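Long-range contact in ABC transporter, periplasmic substrate-binding protein (Vibrio cholerae O1 biovar eltor, PDB 1TWY), which probably binds phosphate in the periplasm and delivers it to an ABC-type membrane transporter: residues 29-42 against 71-83. Numbering follows the deposited sequence.
Sequences EITISGSTSVARIM and LLKKGVADIAMTS. With PO4 (phosphate ion), chain I.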
loop_
_atom_site.group_PDB
_atom_site.type_symbol
_atom_site.label_atom_id
_atom_site.label_comp_id
_atom_site.label_asym_id
_atom_site.label_seq_id
_atom_site.Cartn_x
_atom_site.Cartn_y
_atom_site.Cartn_z
ATOM N N GLU A 29 15.113 16.175 18.662
ATOM C CA GLU A 29 14.459 16.021 17.331
ATOM C C GLU A 29 14.608 14.542 16.922
ATOM O O GLU A 29 15.611 13.978 17.196
ATOM C CB GLU A 29 15.115 16.948 16.307
ATOM C CG GLU A 29 14.221 18.060 15.732
ATOM C CD GLU A 29 14.420 18.342 14.222
ATOM O OE1 GLU A 29 15.552 18.130 13.686
ATOM O OE2 GLU A 29 13.433 18.774 13.548
ATOM N N ILE A 30 13.563 13.938 16.350
ATOM C CA ILE A 30 13.591 12.570 15.860
ATOM C C ILE A 30 13.184 12.754 14.408
ATOM O O ILE A 30 12.271 13.459 14.130
ATOM C CB ILE A 30 12.538 11.658 16.575
ATOM C CG1 ILE A 30 12.973 11.349 18.004
ATOM C CG2 ILE A 30 12.401 10.344 15.922
ATOM C CD1 ILE A 30 11.845 10.791 18.879
ATOM N N THR A 31 13.844 12.070 13.513
ATOM C CA THR A 31 13.525 12.208 12.071
ATOM C C THR A 31 13.087 10.828 11.650
ATOM O O THR A 31 13.841 9.862 11.816
ATOM C CB THR A 31 14.758 12.573 11.329
ATOM O OG1 THR A 31 15.287 13.798 11.846
ATOM C CG2 THR A 31 14.487 12.802 9.809
ATOM N N ILE A 32 11.862 10.692 11.130
ATOM C CA ILE A 32 11.429 9.429 10.611
ATOM C C ILE A 32 11.175 9.658 9.110
ATOM O O ILE A 32 10.361 10.504 8.754
ATOM C CB ILE A 32 10.163 8.889 11.416
ATOM C CG1 ILE A 32 9.650 7.600 10.823
ATOM C CG2 ILE A 32 9.041 9.893 11.485
ATOM C CD1 ILE A 32 8.725 6.762 11.793
ATOM N N SER A 33 11.797 8.850 8.275
ATOM C CA SER A 33 11.840 9.081 6.832
ATOM C C SER A 33 11.406 7.895 6.093
ATOM O O SER A 33 11.761 6.772 6.431
ATOM C CB SER A 33 13.290 9.429 6.469
ATOM O OG SER A 33 13.678 10.494 7.352
ATOM N N GLY A 34 10.752 8.144 4.947
ATOM C CA GLY A 34 10.515 7.108 3.964
ATOM C C GLY A 34 9.155 7.219 3.297
ATOM O O GLY A 34 8.730 8.287 2.883
ATOM N N SER A 35 8.517 6.101 3.260
ATOM C CA SER A 35 7.238 5.914 2.652
ATOM C C SER A 35 6.222 6.996 2.835
ATOM O O SER A 35 5.883 7.381 3.940
ATOM C CB SER A 35 6.646 4.558 3.061
ATOM O OG SER A 35 5.287 4.424 2.691
ATOM N N THR A 36 5.734 7.489 1.683
ATOM C CA THR A 36 4.686 8.464 1.709
ATOM C C THR A 36 3.362 7.771 2.039
ATOM O O THR A 36 2.526 8.463 2.552
ATOM C CB THR A 36 4.514 9.137 0.311
ATOM O OG1 THR A 36 4.189 8.139 -0.662
ATOM C CG2 THR A 36 5.810 9.899 -0.120
ATOM N N SER A 37 3.222 6.524 1.723
ATOM C CA SER A 37 2.030 5.716 2.168
ATOM C C SER A 37 1.945 5.727 3.727
ATOM O O SER A 37 0.917 6.079 4.329
ATOM C CB SER A 37 2.063 4.322 1.576
ATOM O OG SER A 37 2.351 4.355 0.104
ATOM N N VAL A 38 3.034 5.384 4.379
ATOM C CA VAL A 38 3.104 5.351 5.847
ATOM C C VAL A 38 3.039 6.716 6.394
ATOM O O VAL A 38 2.506 6.966 7.491
ATOM C CB VAL A 38 4.331 4.657 6.319
ATOM C CG1 VAL A 38 4.262 4.489 7.869
ATOM C CG2 VAL A 38 4.393 3.340 5.735
ATOM N N ALA A 39 3.509 7.747 5.709
ATOM C CA ALA A 39 3.573 9.081 6.275
ATOM C C ALA A 39 2.139 9.652 6.556
ATOM O O ALA A 39 2.000 10.465 7.398
ATOM C CB ALA A 39 4.288 10.036 5.351
ATOM N N ARG A 40 1.164 9.248 5.801
ATOM C CA ARG A 40 -0.273 9.683 5.970
ATOM C C ARG A 40 -0.682 9.356 7.442
ATOM O O ARG A 40 -1.013 10.228 8.233
ATOM C CB ARG A 40 -1.156 8.920 4.962
ATOM C CG ARG A 40 -0.808 9.265 3.466
ATOM C CD ARG A 40 -1.927 8.899 2.459
ATOM N NE ARG A 40 -3.188 9.477 2.918
ATOM C CZ ARG A 40 -4.318 8.805 3.112
ATOM N NH1 ARG A 40 -4.391 7.487 2.900
ATOM N NH2 ARG A 40 -5.389 9.464 3.531
ATOM N N ILE A 41 -0.413 8.156 7.904
ATOM C CA ILE A 41 -0.773 7.829 9.307
ATOM C C ILE A 41 0.281 8.299 10.280
ATOM O O ILE A 41 -0.030 8.731 11.364
ATOM C CB ILE A 41 -1.129 6.345 9.448
ATOM C CG1 ILE A 41 -1.738 5.999 10.810
ATOM C CG2 ILE A 41 0.097 5.392 9.210
ATOM C CD1 ILE A 41 -3.104 6.805 11.156
HETATM N N MSE A 42 1.557 8.351 9.837
HETATM C CA MSE A 42 2.591 8.799 10.770
HETATM C C MSE A 42 2.445 10.242 11.172
HETATM O O MSE A 42 2.752 10.623 12.291
HETATM C CB MSE A 42 4.044 8.504 10.280
HETATM C CG MSE A 42 5.150 8.775 11.169
HETATM SE SE MSE A 42 5.012 7.526 12.728
HETATM C CE MSE A 42 5.072 5.816 11.835
ATOM N N LEU A 71 18.427 6.996 3.917
ATOM C CA LEU A 71 18.619 8.001 4.926
ATOM C C LEU A 71 18.917 7.432 6.304
ATOM O O LEU A 71 19.667 7.989 7.069
ATOM C CB LEU A 71 17.439 8.985 4.940
ATOM C CG LEU A 71 17.277 9.896 3.710
ATOM C CD1 LEU A 71 15.834 10.582 3.724
ATOM C CD2 LEU A 71 18.272 10.933 3.736
ATOM N N LEU A 72 18.226 6.368 6.660
ATOM C CA LEU A 72 18.502 5.667 7.929
ATOM C C LEU A 72 19.887 5.027 7.921
ATOM O O LEU A 72 20.596 5.151 8.945
ATOM C CB LEU A 72 17.454 4.595 8.194
ATOM C CG LEU A 72 17.620 3.801 9.470
ATOM C CD1 LEU A 72 17.472 4.587 10.688
ATOM C CD2 LEU A 72 16.622 2.603 9.452
ATOM N N LYS A 73 20.270 4.425 6.786
ATOM C CA LYS A 73 21.599 3.726 6.695
ATOM C C LYS A 73 22.729 4.739 6.689
ATOM O O LYS A 73 23.821 4.449 7.239
ATOM C CB LYS A 73 21.699 2.789 5.554
ATOM C CG LYS A 73 20.928 1.494 5.716
ATOM C CD LYS A 73 21.140 0.597 4.535
ATOM C CE LYS A 73 20.276 -0.646 4.657
ATOM N NZ LYS A 73 20.663 -1.643 3.605
ATOM N N LYS A 74 22.458 5.968 6.262
ATOM C CA LYS A 74 23.485 7.044 6.292
ATOM C C LYS A 74 23.458 7.743 7.629
ATOM O O LYS A 74 24.187 8.715 7.889
ATOM C CB LYS A 74 23.194 8.088 5.169
ATOM C CG LYS A 74 23.353 7.501 3.773
ATOM C CD LYS A 74 22.902 8.462 2.611
ATOM C CE LYS A 74 23.373 7.920 1.308
ATOM N NZ LYS A 74 22.854 8.779 0.248
ATOM N N GLY A 75 22.578 7.343 8.525
ATOM C CA GLY A 75 22.573 7.956 9.822
ATOM C C GLY A 75 22.004 9.324 9.921
ATOM O O GLY A 75 22.142 10.006 10.927
ATOM N N VAL A 76 21.247 9.727 8.881
ATOM C CA VAL A 76 20.556 10.995 8.894
ATOM C C VAL A 76 19.045 10.946 9.013
ATOM O O VAL A 76 18.417 11.983 8.735
ATOM C CB VAL A 76 20.960 11.803 7.559
ATOM C CG1 VAL A 76 22.473 12.073 7.519
ATOM C CG2 VAL A 76 20.616 11.054 6.289
ATOM N N ALA A 77 18.464 9.740 9.172
ATOM C CA ALA A 77 17.177 9.485 9.816
ATOM C C ALA A 77 17.374 8.601 11.060
ATOM O O ALA A 77 18.268 7.787 11.058
ATOM C CB ALA A 77 16.219 8.741 8.831
ATOM N N ASP A 78 16.531 8.751 12.094
ATOM C CA ASP A 78 16.504 7.902 13.244
ATOM C C ASP A 78 15.667 6.648 13.022
ATOM O O ASP A 78 15.938 5.597 13.604
ATOM C CB ASP A 78 15.966 8.638 14.409
ATOM C CG ASP A 78 16.791 9.833 14.765
ATOM O OD1 ASP A 78 17.970 9.636 15.185
ATOM O OD2 ASP A 78 16.351 10.975 14.653
ATOM N N ILE A 79 14.620 6.799 12.184
ATOM C CA ILE A 79 13.677 5.762 11.890
ATOM C C ILE A 79 13.382 5.737 10.428
ATOM O O ILE A 79 13.240 6.794 9.909
ATOM C CB ILE A 79 12.343 5.894 12.755
ATOM C CG1 ILE A 79 12.723 6.016 14.250
ATOM C CG2 ILE A 79 11.481 4.671 12.508
ATOM C CD1 ILE A 79 11.581 6.361 15.185
ATOM N N ALA A 80 13.229 4.608 9.764
ATOM C CA ALA A 80 12.692 4.658 8.422
ATOM C C ALA A 80 11.284 4.013 8.450
ATOM O O ALA A 80 10.934 3.180 9.282
ATOM C CB ALA A 80 13.570 4.007 7.436
HETATM N N MSE A 81 10.485 4.340 7.424
HETATM C CA MSE A 81 9.222 3.723 7.283
HETATM C C MSE A 81 9.126 3.245 5.793
HETATM O O MSE A 81 9.587 3.951 4.891
HETATM C CB MSE A 81 8.074 4.672 7.703
HETATM C CG MSE A 81 8.009 5.868 6.985
HETATM SE SE MSE A 81 6.823 7.212 8.009
HETATM C CE MSE A 81 7.730 8.524 6.928
ATOM N N THR A 82 8.615 2.055 5.582
ATOM C CA THR A 82 8.446 1.513 4.238
ATOM C C THR A 82 7.048 0.987 4.095
ATOM O O THR A 82 6.402 0.646 5.023
ATOM C CB THR A 82 9.426 0.371 3.865
ATOM O OG1 THR A 82 9.130 -0.846 4.591
ATOM C CG2 THR A 82 10.875 0.751 4.122
ATOM N N SER A 83 6.578 0.904 2.844
ATOM C CA SER A 83 5.370 0.219 2.492
ATOM C C SER A 83 5.544 -1.084 1.719
ATOM O O SER A 83 4.663 -1.533 0.936
ATOM C CB SER A 83 4.501 1.223 1.767
ATOM O OG SER A 83 5.240 1.677 0.600
HETATM P P PO4 I . 5.988 4.793 -0.917
HETATM O O1 PO4 I . 4.936 4.331 0.105
HETATM O O2 PO4 I . 5.402 4.464 -2.404
HETATM O O3 PO4 I . 6.282 6.336 -0.824
HETATM O O4 PO4 I . 7.302 4.042 -0.893
#
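Ser35 and Ser83, at the ends of two neighbouring parallel strands, converge with Ser37 on a single oxygen of a bound phosphate: the hydroxyls Ser35 OG and Ser37 OG each lie 2.6 Å from O1, and Ser83 OG lies 2.7 Å from it. The amide of Ser37 adds a longer bond to O1, while Thr36 binds O3 through both its backbone N and OG1. With OG anti to the backbone N (chi1 169°), Ser35 also caps the start of helix 36-52, accepting from Val38 N in a nearly straight bond (171°). The helix start thus faces the anion, and its dipole would be expected to favour the negative charge. The ion, probably from the crystallisation liquor, sits at a strand-turn-helix junction of the periplasmic binding protein fold, where a phosphate receptor would be expected to hold its substrate; Ser65 also bonds the ion, and Arg237 bonds Ser37 OG. Behind the site, strands 29-34 and 79-82 pair through Ser33 N to Ile79 O (3.0 Å), Met81 N to Ser33 O and Ser35 N to Met81 O. At the far end Thr31 O receives two amides, Asp78 N and Ile79 N, both in its carbonyl plane, and Thr31 N donates to the anti lone pair of Asp78 OD2 (3.0 Å). Selenomethionine Met81, extended beyond CG, packs against the first turns of the helix; the Met81 and Val38 side chains slide past each other in opposite directions, Met81 SE 3.7 Å from Val38 CG1, and SE also meets Met42 CB (3.8 Å). Farther along that face, Ile32 CD1 presses on Ile79 CG2 at 3.5 Å, and Phe255 of helix 250-260 covers Ile30 and Ile79.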